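Local structure of Sec-alkyl sulfatase (Pseudomonas sp. dsm 6611, 2YHE) at the interface of chains A and B. The protein catalyses the enantioselective hydrolysis of secondary alkyl sulfates with strict inversion of configuration, turning (R)-sulfate esters into (S)-alcohols and sulfate. Numbering follows the deposited sequence. Chains: chain A/B, Sec-alkyl sulfatase.

The interface of chains A and B. Residues chain A 385, 388-389; chain B 558, 650, 652-653, 656.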
# COMPACT_ATOMS: atom_id res chain seq x y z
N ASN A 385 11.58 10.83 7.74
CA ASN A 385 12.09 12.01 8.45
C ASN A 385 11.17 13.21 8.15
O ASN A 385 10.69 13.88 9.07
CB ASN A 385 13.50 12.33 7.97
CG ASN A 385 14.10 13.58 8.56
OD1 ASN A 385 14.04 14.65 7.96
ND2 ASN A 385 14.71 13.46 9.72
N ASN A 388 7.47 12.81 9.46
CA ASN A 388 7.44 13.11 10.88
C ASN A 388 7.61 14.58 11.18
O ASN A 388 7.31 15.01 12.29
CB ASN A 388 8.43 12.23 11.64
CG ASN A 388 7.93 10.80 11.82
OD1 ASN A 388 6.78 10.55 12.20
ND2 ASN A 388 8.74 9.83 11.48
N LYS A 389 8.06 15.35 10.17
CA LYS A 389 8.20 16.82 10.21
C LYS A 389 6.88 17.47 9.71
O LYS A 389 6.72 18.69 9.82
CB LYS A 389 9.41 17.28 9.39
CG LYS A 389 10.74 17.07 10.11
CD LYS A 389 11.91 17.51 9.22
CE LYS A 389 13.29 17.29 9.82
NZ LYS A 389 14.36 17.57 8.83
N ILE B 558 15.83 7.35 10.90
CA ILE B 558 14.73 8.26 10.54
C ILE B 558 15.04 9.66 11.04
O ILE B 558 14.93 10.60 10.26
CB ILE B 558 13.37 7.73 11.02
CG1 ILE B 558 13.03 6.45 10.20
CG2 ILE B 558 12.27 8.79 10.88
CD1 ILE B 558 12.13 5.49 10.88
N ASP B 650 17.86 14.70 14.28
CA ASP B 650 16.81 15.69 14.37
C ASP B 650 15.89 15.29 15.50
O ASP B 650 15.88 14.12 15.91
CB ASP B 650 15.96 15.76 13.07
CG ASP B 650 16.65 16.35 11.87
OD1 ASP B 650 17.49 17.27 12.05
OD2 ASP B 650 16.31 15.95 10.73
N PHE B 652 11.86 15.54 16.36
CA PHE B 652 10.59 15.88 15.76
C PHE B 652 9.67 16.56 16.74
O PHE B 652 9.38 16.01 17.80
CB PHE B 652 9.89 14.66 15.11
CG PHE B 652 10.73 13.86 14.16
CD1 PHE B 652 11.19 14.42 12.97
CD2 PHE B 652 11.04 12.53 14.43
CE1 PHE B 652 11.96 13.67 12.08
CE2 PHE B 652 11.81 11.77 13.53
CZ PHE B 652 12.26 12.35 12.36
N SER B 653 9.20 17.76 16.37
CA SER B 653 8.21 18.51 17.13
C SER B 653 6.88 17.75 16.93
O SER B 653 6.55 17.37 15.79
CB SER B 653 8.10 19.95 16.63
OG SER B 653 7.01 20.60 17.26
N PHE B 656 2.50 20.16 14.14
CA PHE B 656 2.69 20.55 12.74
C PHE B 656 1.38 20.93 12.11
O PHE B 656 0.36 20.33 12.40
CB PHE B 656 3.53 19.55 11.88
CG PHE B 656 2.98 18.17 11.63
CD1 PHE B 656 1.93 17.97 10.73
CD2 PHE B 656 3.59 17.05 12.21
CE1 PHE B 656 1.45 16.68 10.47
CE2 PHE B 656 3.11 15.76 11.94
CZ PHE B 656 2.06 15.58 11.07
O HOH W 1 7.74 17.46 13.59
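The C-terminal end of chain A helix 362-388, with A:Lys389 just beyond it, meets the end of chain B helix 549-559 and the loop carrying B:Asp650 to B:Phe656. This is part of the two-fold homodimer interface of a type III sulfatase of the metallo-beta-lactamase superfamily, and B:Ile558 and the loop belong to the alkyl sulfatase C-terminal region. The side-chain amide of A:Asn385 bridges two chain B acceptors, both close to its plane. Its ND2 donates to the backbone O of B:Ile558 (2.9 Å) and, in a nearly straight bond, to the anti lone pair of the B:Asp650 carboxylate oxygen OD2 (3.1 Å). With CG anti to the backbone N (chi1 176°), A:Asn385 directs its amide towards both acceptors and presents OD1 to the ammonium NZ of A:Lys389 (3.1 Å), in the carbonyl plane. A:Lys389, extended beyond CG, brings NZ over the B:Asp650 carboxylate plane for a salt bridge to OD2 (3.2 Å). OD2 therefore accepts from both A:Asn385 and A:Lys389, whose mutual bond probably helps fix the amide's rotation. Beside this polar cluster, the B:Phe652 ring receives CB of A:Asn388 over the centre of one face, 3.6 Å from the centroid, while A:Lys389 CG packs near ring atom CD1 (3.9 Å). The methyl CG2 of B:Ile558 lies against A:Asn388 ND2. A water links the backbone oxygens of A:Asn388 and B:Ser653, and CB of B:Phe656 approaches the carbonyl of A:Lys389.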